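Long-range contacts in nicotinate phosphoribosyltransferase (Saccharomyces cerevisiae, PDB 1VLP), which catalyses the first step of NAD biosynthesis from nicotinic acid, the ATP-dependent synthesis of nicotinate ribonucleotide from nicotinate and phosphoribosyl diphosphate: residues T241-A251 / G278-G286; D160-Q171 / D372-S383. All coordinates share one frame; numbering follows the deposited sequence.

Contact 1 of 2, residues T241-A251 / G278-G286; sequences TVAHEWVMGVA and GLALTDTFG
His-244 lies with one face of its imidazole over Leu-281 and its edge turned to Asp-283 and Thr-284, at the C-terminal end of a strand in the parallel sheet of this type II phosphoribosyltransferase, a fold related to the TIM barrel. Strand 279-281 lies at the edge of the six-stranded parallel sheet, and the loop leading into helix 244-254 runs beside it. The two side chains cross at about a right angle: Leu-281 CD2 sits 3.5 Å from the centroid of the His-244 ring and 13° off its normal, a CH-pi contact over the face. Leu-281 CG is anti to the backbone N (chi1 -163°), which carries the branched end up against the ring while CB stays behind to pack on Val-242 CG1.

In the ring plane, His-244 ND1 and Thr-284 OG1 share a nearly straight hydrogen bond of 2.9 Å. Asp-283 OD1 comes to the same edge, 3.0 Å from His-244 CE1, its carboxylate turned 70° from the ring. NE2 bonds Asp-308, so the imidazole is fixed in rotation by bonds at both nitrogens. Asp-283 OD2 is held by Ser-309. By similarity His-244 is the autophosphorylated histidine; here it carries no phosphate.

Further along the helix, Val-247 CG2 and Ala-251 CB pack obliquely on Phe-285 CE2, while Thr-284 CG2 is wedged between Val-247 and Met-248, a selenomethionine. Val-247 CG1 presses tightly on that methyl, 3.4 Å from Thr-284 CG2. At the other end, Thr-241, a nicotinate-binding residue by similarity, crosses Leu-279 squarely. There one water links Thr-241 OG1 to Leu-279 N, and a second accepts from Val-242 N and donates to Leu-279 O at 2.8 Å.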
loop_
_atom_site.group_PDB
_atom_site.type_symbol
_atom_site.label_atom_id
_atom_site.label_comp_id
_atom_site.label_asym_id
_atom_site.label_seq_id
_atom_site.Cartn_x
_atom_site.Cartn_y
_atom_site.Cartn_z
ATOM N N THR A 241 5.232 -1.389 -5.990
ATOM C CA THR A 241 4.594 -2.008 -7.170
ATOM C C THR A 241 3.542 -0.976 -7.670
ATOM O O THR A 241 3.304 0.004 -7.015
ATOM C CB THR A 241 3.914 -3.389 -6.720
ATOM O OG1 THR A 241 4.892 -4.424 -6.647
ATOM C CG2 THR A 241 2.781 -3.880 -7.615
ATOM N N VAL A 242 2.918 -1.188 -8.826
ATOM C CA VAL A 242 1.685 -0.476 -9.120
ATOM C C VAL A 242 0.597 -0.821 -8.056
ATOM O O VAL A 242 0.607 -1.910 -7.448
ATOM C CB VAL A 242 1.213 -0.810 -10.525
ATOM C CG1 VAL A 242 0.572 -2.222 -10.558
ATOM C CG2 VAL A 242 0.271 0.289 -11.027
ATOM N N ALA A 243 -0.351 0.103 -7.822
ATOM C CA ALA A 243 -1.444 -0.139 -6.879
ATOM C C ALA A 243 -2.754 -0.296 -7.665
ATOM O O ALA A 243 -2.804 0.072 -8.829
ATOM C CB ALA A 243 -1.589 1.033 -5.897
ATOM N N HIS A 244 -3.787 -0.819 -7.028
ATOM C CA HIS A 244 -5.110 -0.968 -7.692
ATOM C C HIS A 244 -5.626 0.329 -8.233
ATOM O O HIS A 244 -6.272 0.322 -9.280
ATOM C CB HIS A 244 -6.177 -1.578 -6.784
ATOM C CG HIS A 244 -5.877 -2.969 -6.326
ATOM N ND1 HIS A 244 -5.893 -4.057 -7.171
ATOM C CD2 HIS A 244 -5.502 -3.437 -5.108
ATOM C CE1 HIS A 244 -5.570 -5.142 -6.478
ATOM N NE2 HIS A 244 -5.336 -4.790 -5.222
ATOM N N GLU A 245 -5.324 1.436 -7.541
ATOM C CA GLU A 245 -5.932 2.719 -7.894
ATOM C C GLU A 245 -5.543 3.170 -9.305
ATOM O O GLU A 245 -6.321 3.825 -9.994
ATOM C CB GLU A 245 -5.669 3.767 -6.808
ATOM C CG GLU A 245 -4.348 4.283 -6.669
ATOM C CD GLU A 245 -4.275 5.480 -5.639
ATOM O OE1 GLU A 245 -4.968 6.494 -5.892
ATOM O OE2 GLU A 245 -3.475 5.411 -4.713
ATOM N N TRP A 246 -4.397 2.687 -9.803
ATOM C CA TRP A 246 -3.979 2.947 -11.172
ATOM C C TRP A 246 -4.943 2.416 -12.179
ATOM O O TRP A 246 -5.515 3.201 -12.931
ATOM C CB TRP A 246 -2.548 2.434 -11.420
ATOM C CG TRP A 246 -2.039 2.775 -12.765
ATOM C CD1 TRP A 246 -1.664 1.886 -13.732
ATOM C CD2 TRP A 246 -1.801 4.082 -13.313
ATOM N NE1 TRP A 246 -1.238 2.551 -14.830
ATOM C CE2 TRP A 246 -1.301 3.893 -14.618
ATOM C CE3 TRP A 246 -1.966 5.400 -12.832
ATOM C CZ2 TRP A 246 -0.971 4.966 -15.463
ATOM C CZ3 TRP A 246 -1.639 6.455 -13.665
ATOM C CH2 TRP A 246 -1.150 6.241 -14.949
ATOM N N VAL A 247 -5.156 1.099 -12.262
ATOM C CA VAL A 247 -6.099 0.633 -13.311
ATOM C C VAL A 247 -7.546 1.060 -13.040
ATOM O O VAL A 247 -8.286 1.248 -13.979
ATOM C CB VAL A 247 -6.015 -0.895 -13.681
ATOM C CG1 VAL A 247 -6.525 -1.761 -12.597
ATOM C CG2 VAL A 247 -6.788 -1.172 -15.034
HETATM N N MSE A 248 -7.928 1.166 -11.771
HETATM C CA MSE A 248 -9.292 1.685 -11.371
HETATM C C MSE A 248 -9.478 3.064 -11.945
HETATM O O MSE A 248 -10.496 3.326 -12.585
HETATM C CB MSE A 248 -9.447 1.689 -9.860
HETATM C CG MSE A 248 -9.447 0.335 -9.183
HETATM SE SE MSE A 248 -9.454 0.526 -7.254
HETATM C CE MSE A 248 -11.201 1.357 -7.012
ATOM N N GLY A 249 -8.489 3.966 -11.783
ATOM C CA GLY A 249 -8.602 5.307 -12.360
ATOM C C GLY A 249 -8.622 5.316 -13.873
ATOM O O GLY A 249 -9.432 5.975 -14.501
ATOM N N VAL A 250 -7.715 4.552 -14.503
ATOM C CA VAL A 250 -7.697 4.404 -15.957
ATOM C C VAL A 250 -9.039 3.957 -16.525
ATOM O O VAL A 250 -9.538 4.536 -17.493
ATOM C CB VAL A 250 -6.520 3.460 -16.459
ATOM C CG1 VAL A 250 -6.639 3.150 -17.910
ATOM C CG2 VAL A 250 -5.158 4.119 -16.142
ATOM N N ALA A 251 -9.654 2.974 -15.904
ATOM C CA ALA A 251 -10.981 2.503 -16.327
ATOM C C ALA A 251 -12.078 3.547 -16.134
ATOM O O ALA A 251 -12.907 3.733 -17.014
ATOM C CB ALA A 251 -11.343 1.227 -15.595
ATOM N N GLY A 278 8.065 -3.417 -13.259
ATOM C CA GLY A 278 7.928 -4.021 -11.946
ATOM C C GLY A 278 7.042 -5.250 -11.954
ATOM O O GLY A 278 7.089 -6.075 -12.851
ATOM N N LEU A 279 6.253 -5.380 -10.907
ATOM C CA LEU A 279 5.311 -6.458 -10.783
ATOM C C LEU A 279 3.911 -6.028 -11.194
ATOM O O LEU A 279 3.412 -4.960 -10.804
ATOM C CB LEU A 279 5.286 -6.989 -9.346
ATOM C CG LEU A 279 6.598 -7.494 -8.788
ATOM C CD1 LEU A 279 6.438 -7.528 -7.287
ATOM C CD2 LEU A 279 6.947 -8.851 -9.337
ATOM N N ALA A 280 3.242 -6.886 -11.949
ATOM C CA ALA A 280 1.902 -6.583 -12.389
ATOM C C ALA A 280 0.876 -6.969 -11.314
ATOM O O ALA A 280 0.932 -8.021 -10.751
ATOM C CB ALA A 280 1.589 -7.288 -13.696
ATOM N N LEU A 281 -0.074 -6.084 -11.050
ATOM C CA LEU A 281 -1.217 -6.356 -10.198
ATOM C C LEU A 281 -2.417 -6.827 -11.036
ATOM O O LEU A 281 -3.032 -6.057 -11.759
ATOM C CB LEU A 281 -1.556 -5.075 -9.437
ATOM C CG LEU A 281 -2.440 -5.154 -8.216
ATOM C CD1 LEU A 281 -1.974 -6.217 -7.188
ATOM C CD2 LEU A 281 -2.504 -3.775 -7.580
ATOM N N THR A 282 -2.737 -8.113 -10.942
ATOM C CA THR A 282 -3.618 -8.757 -11.915
ATOM C C THR A 282 -5.096 -8.837 -11.555
ATOM O O THR A 282 -5.922 -9.130 -12.434
ATOM C CB THR A 282 -3.118 -10.201 -12.212
ATOM O OG1 THR A 282 -3.322 -11.011 -11.067
ATOM C CG2 THR A 282 -1.609 -10.226 -12.513
ATOM N N ASP A 283 -5.432 -8.652 -10.265
ATOM C CA ASP A 283 -6.764 -9.018 -9.742
ATOM C C ASP A 283 -7.817 -7.895 -9.707
ATOM O O ASP A 283 -8.980 -8.145 -9.386
ATOM C CB ASP A 283 -6.660 -9.606 -8.340
ATOM C CG ASP A 283 -6.154 -8.597 -7.297
ATOM O OD1 ASP A 283 -5.111 -7.956 -7.553
ATOM O OD2 ASP A 283 -6.770 -8.468 -6.211
ATOM N N THR A 284 -7.423 -6.695 -10.105
ATOM C CA THR A 284 -8.303 -5.514 -9.941
ATOM C C THR A 284 -9.694 -5.754 -10.562
ATOM O O THR A 284 -10.748 -5.462 -9.922
ATOM C CB THR A 284 -7.660 -4.287 -10.529
ATOM O OG1 THR A 284 -6.319 -4.182 -10.026
ATOM C CG2 THR A 284 -8.488 -3.001 -10.157
ATOM N N PHE A 285 -9.706 -6.228 -11.801
ATOM C CA PHE A 285 -10.937 -6.601 -12.519
ATOM C C PHE A 285 -10.960 -8.113 -12.776
ATOM O O PHE A 285 -11.537 -8.560 -13.740
ATOM C CB PHE A 285 -11.098 -5.824 -13.824
ATOM C CG PHE A 285 -11.157 -4.352 -13.607
ATOM C CD1 PHE A 285 -11.912 -3.842 -12.545
ATOM C CD2 PHE A 285 -10.416 -3.486 -14.382
ATOM C CE1 PHE A 285 -11.915 -2.478 -12.263
ATOM C CE2 PHE A 285 -10.434 -2.127 -14.130
ATOM C CZ PHE A 285 -11.174 -1.630 -13.061
ATOM N N GLY A 286 -10.292 -8.833 -11.894
ATOM C CA GLY A 286 -10.187 -10.284 -11.931
ATOM C C GLY A 286 -8.987 -10.697 -12.759
ATOM O O GLY A 286 -8.716 -10.136 -13.799
HETATM O O HOH W 1 6.899 -3.505 -8.898
HETATM O O HOH W 2 4.538 -2.391 -10.952
#

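Contact 2 of 2, residues D160-Q171 / D372-S383; sequences DIDWDYENQLEQ and DFRKKSEPQVKS
Asp-162 reaches across to the loop at Lys-376 and Ser-377. Its CB sets CG anti to the backbone N (chi1 -170°), which swings the carboxylate to this loop, where Asp-162 CG lies 3.3 Å from Ser-377 OG. The oxygens then divide the work through their syn lone pairs: Asp-162 OD1 accepts from Ser-377 N at 2.8 Å, and Asp-162 OD2 from Ser-377 OG at 2.6 Å. A water joins OD2 to Lys-375 NZ as well. With an alanine here, Ser-377 N and OG would probably lose the carboxylate they both bond, and this loop would be freer to shift.

Towards the helix, Gln-168 lays its amide over one face of Phe-373, the planes 12° apart, and sends NE2 on to Asp-372 O in a straight bond (177°). Gln-171 NE2 grips Asp-372 O from the opposite face at 2.9 Å. Trp-163 CE3 meets Phe-373 CE2 obliquely at 3.5 Å.

The whole contact joins the loop between helices 144-159 and 168-181, together with the start of the latter, to the two-stranded hairpin 373-374/382-383. Phe-373 also touches Ala-199 of helix 197-213, Ser-383 packs on Phe-156 of helix 144-159, and Asp-372 makes a salt bridge to Lys-175 of helix 168-181.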
loop_
_atom_site.group_PDB
_atom_site.type_symbol
_atom_site.label_atom_id
_atom_site.label_comp_id
_atom_site.label_asym_id
_atom_site.label_seq_id
_atom_site.Cartn_x
_atom_site.Cartn_y
_atom_site.Cartn_z
ATOM N N ASP A 160 -7.522 3.576 22.714
ATOM C CA ASP A 160 -7.076 2.329 23.284
ATOM C C ASP A 160 -5.649 2.465 23.718
ATOM O O ASP A 160 -4.760 2.412 22.878
ATOM C CB ASP A 160 -7.184 1.192 22.273
ATOM C CG ASP A 160 -6.867 -0.171 22.898
ATOM O OD1 ASP A 160 -6.525 -0.251 24.105
ATOM O OD2 ASP A 160 -6.948 -1.167 22.179
ATOM N N ILE A 161 -5.422 2.623 25.029
ATOM C CA ILE A 161 -4.057 2.730 25.555
ATOM C C ILE A 161 -3.626 1.493 26.333
ATOM O O ILE A 161 -2.587 1.505 26.982
ATOM C CB ILE A 161 -3.933 3.958 26.491
ATOM C CG1 ILE A 161 -4.826 3.759 27.724
ATOM C CG2 ILE A 161 -4.343 5.229 25.767
ATOM N N ASP A 162 -4.408 0.417 26.228
ATOM C CA ASP A 162 -4.075 -0.853 26.896
ATOM C C ASP A 162 -3.084 -1.719 26.098
ATOM O O ASP A 162 -3.457 -2.730 25.502
ATOM C CB ASP A 162 -5.353 -1.610 27.142
ATOM C CG ASP A 162 -5.157 -2.835 28.044
ATOM O OD1 ASP A 162 -4.035 -3.045 28.594
ATOM O OD2 ASP A 162 -6.129 -3.590 28.146
ATOM N N TRP A 163 -1.826 -1.268 26.073
ATOM C CA TRP A 163 -0.778 -1.876 25.275
ATOM C C TRP A 163 0.475 -1.100 25.613
ATOM O O TRP A 163 0.407 -0.005 26.165
ATOM C CB TRP A 163 -1.075 -1.768 23.771
ATOM C CG TRP A 163 -1.153 -0.346 23.216
ATOM C CD1 TRP A 163 -2.247 0.458 23.196
ATOM C CD2 TRP A 163 -0.093 0.409 22.627
ATOM N NE1 TRP A 163 -1.937 1.663 22.637
ATOM C CE2 TRP A 163 -0.617 1.678 22.300
ATOM C CE3 TRP A 163 1.265 0.136 22.339
ATOM C CZ2 TRP A 163 0.146 2.669 21.692
ATOM C CZ3 TRP A 163 2.018 1.103 21.725
ATOM C CH2 TRP A 163 1.456 2.374 21.407
ATOM N N ASP A 164 1.623 -1.644 25.253
ATOM C CA ASP A 164 2.873 -0.912 25.375
ATOM C C ASP A 164 3.883 -1.466 24.355
ATOM O O ASP A 164 3.534 -2.300 23.504
ATOM C CB ASP A 164 3.436 -0.991 26.807
ATOM C CG ASP A 164 3.779 -2.415 27.235
ATOM O OD1 ASP A 164 4.139 -3.255 26.370
ATOM O OD2 ASP A 164 3.678 -2.706 28.448
ATOM N N TYR A 165 5.112 -0.976 24.417
ATOM C CA TYR A 165 6.118 -1.316 23.382
ATOM C C TYR A 165 7.047 -2.444 23.765
ATOM O O TYR A 165 7.940 -2.786 23.000
ATOM C CB TYR A 165 6.959 -0.085 23.024
ATOM C CG TYR A 165 6.235 0.996 22.285
ATOM C CD1 TYR A 165 6.048 0.914 20.924
ATOM C CD2 TYR A 165 5.789 2.144 22.936
ATOM C CE1 TYR A 165 5.390 1.900 20.215
ATOM C CE2 TYR A 165 5.132 3.166 22.216
ATOM C CZ TYR A 165 4.951 3.028 20.850
ATOM O OH TYR A 165 4.331 3.981 20.108
ATOM N N GLU A 166 6.812 -3.079 24.914
ATOM C CA GLU A 166 7.696 -4.109 25.406
ATOM C C GLU A 166 7.786 -5.225 24.398
ATOM O O GLU A 166 6.774 -5.658 23.850
ATOM C CB GLU A 166 7.211 -4.654 26.736
ATOM C CG GLU A 166 7.286 -3.589 27.852
ATOM C CD GLU A 166 8.709 -3.037 28.065
ATOM O OE1 GLU A 166 9.599 -3.817 28.505
ATOM O OE2 GLU A 166 8.922 -1.829 27.776
ATOM N N ASN A 167 9.022 -5.621 24.138
ATOM C CA ASN A 167 9.358 -6.744 23.270
ATOM C C ASN A 167 9.046 -6.563 21.773
ATOM O O ASN A 167 9.135 -7.548 21.021
ATOM C CB ASN A 167 8.729 -8.034 23.781
ATOM C CG ASN A 167 9.246 -8.422 25.169
ATOM O OD1 ASN A 167 10.463 -8.581 25.366
ATOM N ND2 ASN A 167 8.334 -8.529 26.140
ATOM N N GLN A 168 8.671 -5.350 21.342
ATOM C CA GLN A 168 8.377 -5.093 19.905
ATOM C C GLN A 168 9.620 -5.337 19.043
ATOM O O GLN A 168 9.598 -6.067 18.022
ATOM C CB GLN A 168 7.859 -3.674 19.694
ATOM C CG GLN A 168 6.376 -3.518 20.070
ATOM C CD GLN A 168 5.489 -4.413 19.219
ATOM O OE1 GLN A 168 5.687 -4.436 18.006
ATOM N NE2 GLN A 168 4.492 -5.121 19.839
ATOM N N LEU A 169 10.750 -4.823 19.483
ATOM C CA LEU A 169 11.962 -5.059 18.671
ATOM C C LEU A 169 12.303 -6.570 18.561
ATOM O O LEU A 169 12.541 -7.083 17.464
ATOM C CB LEU A 169 13.121 -4.260 19.255
ATOM C CG LEU A 169 14.466 -4.234 18.514
ATOM C CD1 LEU A 169 15.210 -3.062 19.151
ATOM C CD2 LEU A 169 15.232 -5.537 18.672
ATOM N N GLU A 170 12.328 -7.251 19.712
ATOM C CA GLU A 170 12.630 -8.675 19.802
ATOM C C GLU A 170 11.658 -9.562 19.001
ATOM O O GLU A 170 12.073 -10.561 18.373
ATOM C CB GLU A 170 12.597 -9.074 21.273
ATOM C CG GLU A 170 13.726 -8.454 22.130
ATOM C CD GLU A 170 13.554 -6.968 22.549
ATOM O OE1 GLU A 170 12.493 -6.313 22.365
ATOM O OE2 GLU A 170 14.555 -6.425 23.083
ATOM N N GLN A 171 10.375 -9.188 19.024
ATOM C CA GLN A 171 9.354 -9.937 18.284
ATOM C C GLN A 171 9.556 -9.846 16.755
ATOM O O GLN A 171 9.439 -10.842 16.014
ATOM C CB GLN A 171 7.980 -9.421 18.710
ATOM C CG GLN A 171 6.857 -10.008 17.957
ATOM C CD GLN A 171 5.514 -9.575 18.517
ATOM O OE1 GLN A 171 4.959 -10.236 19.396
ATOM N NE2 GLN A 171 5.028 -8.456 18.065
ATOM N N ASP A 372 1.238 -5.710 15.725
ATOM C CA ASP A 372 1.132 -6.986 16.399
ATOM C C ASP A 372 1.426 -6.774 17.893
ATOM O O ASP A 372 2.580 -6.848 18.312
ATOM C CB ASP A 372 2.109 -8.012 15.766
ATOM C CG ASP A 372 1.973 -9.407 16.391
ATOM O OD1 ASP A 372 1.016 -9.616 17.165
ATOM O OD2 ASP A 372 2.806 -10.302 16.133
ATOM N N PHE A 373 0.368 -6.465 18.650
ATOM C CA PHE A 373 0.429 -6.084 20.073
ATOM C C PHE A 373 -0.527 -6.943 20.877
ATOM O O PHE A 373 -1.600 -7.373 20.373
ATOM C CB PHE A 373 0.065 -4.617 20.244
ATOM C CG PHE A 373 1.117 -3.676 19.775
ATOM C CD1 PHE A 373 1.286 -3.415 18.429
ATOM C CD2 PHE A 373 1.962 -3.054 20.680
ATOM C CE1 PHE A 373 2.260 -2.541 18.007
ATOM C CE2 PHE A 373 2.944 -2.183 20.264
ATOM C CZ PHE A 373 3.109 -1.928 18.943
ATOM N N ARG A 374 -0.138 -7.234 22.111
ATOM C CA ARG A 374 -1.021 -7.837 23.102
ATOM C C ARG A 374 -1.488 -6.761 24.050
ATOM O O ARG A 374 -0.947 -5.655 24.092
ATOM C CB ARG A 374 -0.278 -8.882 23.949
ATOM C CG ARG A 374 0.245 -10.078 23.223
ATOM C CD ARG A 374 -0.832 -10.931 22.601
ATOM N NE ARG A 374 -0.195 -12.043 21.892
ATOM C CZ ARG A 374 0.311 -13.132 22.485
ATOM N NH1 ARG A 374 0.244 -13.288 23.799
ATOM N NH2 ARG A 374 0.890 -14.080 21.754
ATOM N N LYS A 375 -2.546 -7.052 24.799
ATOM C CA LYS A 375 -3.034 -6.120 25.790
ATOM C C LYS A 375 -2.039 -6.106 26.933
ATOM O O LYS A 375 -1.468 -7.138 27.271
ATOM C CB LYS A 375 -4.453 -6.500 26.270
ATOM C CG LYS A 375 -5.509 -6.328 25.195
ATOM C CD LYS A 375 -6.926 -6.498 25.708
ATOM C CE LYS A 375 -7.935 -6.123 24.611
ATOM N NZ LYS A 375 -7.972 -4.612 24.334
ATOM N N LYS A 376 -1.871 -4.937 27.526
ATOM C CA LYS A 376 -0.995 -4.800 28.699
ATOM C C LYS A 376 -1.706 -5.448 29.890
ATOM O O LYS A 376 -1.081 -6.169 30.681
ATOM C CB LYS A 376 -0.655 -3.342 28.971
ATOM C CG LYS A 376 0.290 -3.218 30.146
ATOM C CD LYS A 376 0.853 -1.832 30.359
ATOM C CE LYS A 376 1.949 -1.875 31.456
ATOM N NZ LYS A 376 1.975 -3.159 32.266
ATOM N N SER A 377 -3.017 -5.270 29.953
ATOM C CA SER A 377 -3.848 -5.792 31.046
ATOM C C SER A 377 -3.939 -7.319 31.010
ATOM O O SER A 377 -4.041 -7.976 32.052
ATOM C CB SER A 377 -5.256 -5.190 30.974
ATOM O OG SER A 377 -5.951 -5.551 29.781
ATOM N N GLU A 378 -3.946 -7.861 29.808
ATOM C CA GLU A 378 -4.094 -9.277 29.580
ATOM C C GLU A 378 -3.093 -9.661 28.521
ATOM O O GLU A 378 -3.403 -9.636 27.337
ATOM C CB GLU A 378 -5.528 -9.572 29.133
ATOM C CG GLU A 378 -6.519 -9.592 30.265
ATOM C CD GLU A 378 -7.886 -10.049 29.778
ATOM O OE1 GLU A 378 -8.457 -9.308 28.945
ATOM O OE2 GLU A 378 -8.366 -11.140 30.230
ATOM N N PRO A 379 -1.849 -9.971 28.935
ATOM C CA PRO A 379 -0.788 -10.268 27.965
ATOM C C PRO A 379 -1.042 -11.438 26.999
ATOM O O PRO A 379 -0.369 -11.527 25.993
ATOM C CB PRO A 379 0.435 -10.545 28.852
ATOM C CG PRO A 379 0.119 -9.892 30.159
ATOM C CD PRO A 379 -1.348 -10.018 30.330
ATOM N N GLN A 380 -2.036 -12.289 27.246
ATOM C CA GLN A 380 -2.325 -13.357 26.279
ATOM C C GLN A 380 -3.402 -12.983 25.274
ATOM O O GLN A 380 -3.690 -13.772 24.365
ATOM C CB GLN A 380 -2.705 -14.655 27.013
ATOM C CG GLN A 380 -1.622 -15.171 27.983
ATOM C CD GLN A 380 -0.236 -15.264 27.343
ATOM O OE1 GLN A 380 0.746 -14.742 27.886
ATOM N NE2 GLN A 380 -0.155 -15.911 26.179
ATOM N N VAL A 381 -4.020 -11.816 25.453
ATOM C CA VAL A 381 -5.071 -11.346 24.556
ATOM C C VAL A 381 -4.532 -10.331 23.520
ATOM O O VAL A 381 -3.760 -9.451 23.829
ATOM C CB VAL A 381 -6.228 -10.740 25.355
ATOM C CG1 VAL A 381 -7.301 -10.127 24.446
ATOM C CG2 VAL A 381 -6.857 -11.833 26.290
ATOM N N LYS A 382 -4.955 -10.503 22.283
ATOM C CA LYS A 382 -4.628 -9.573 21.195
ATOM C C LYS A 382 -5.222 -8.176 21.442
ATOM O O LYS A 382 -6.399 -8.010 21.885
ATOM C CB LYS A 382 -5.183 -10.118 19.874
ATOM C CG LYS A 382 -4.632 -9.466 18.640
ATOM C CD LYS A 382 -5.313 -9.959 17.379
ATOM C CE LYS A 382 -4.704 -9.332 16.137
ATOM N NZ LYS A 382 -3.200 -9.172 16.226
ATOM N N SER A 383 -4.415 -7.160 21.152
ATOM C CA SER A 383 -4.907 -5.818 21.053
ATOM C C SER A 383 -5.228 -5.603 19.585
ATOM O O SER A 383 -4.327 -5.484 18.762
ATOM C CB SER A 383 -3.877 -4.789 21.523
ATOM O OG SER A 383 -4.343 -3.486 21.318
HETATM O O HOH W 3 -5.613 -3.041 23.697
HETATM O O HOH W 4 -8.652 -3.054 26.923
HETATM O O HOH W 5 1.358 -4.321 24.232
HETATM O O HOH W 6 3.815 -4.640 15.865
HETATM O O HOH W 7 1.688 -10.593 19.763
#

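In the fold
The two contacts lie on opposite sides of the chain's centre, their own centres 35 Å apart and their nearest atoms about 22 Å apart, so they do not touch. In sequence both segments of contact 1 fall within the 200 residues between those of contact 2. Contact 1 probably belongs to the active site: the Thr-241 side chain comes within about 4 Å of that of Arg-306, and the Ala-243 side chain within about 3 Å of that of Tyr-27, all but Ala-243 being nicotinate-binding by similarity. Contact 2 is peripheral packing, yet the Asp-372 side chain stands about 7 Å from that of Thr-367, an inferred binding residue for phosphoribosyl diphosphate.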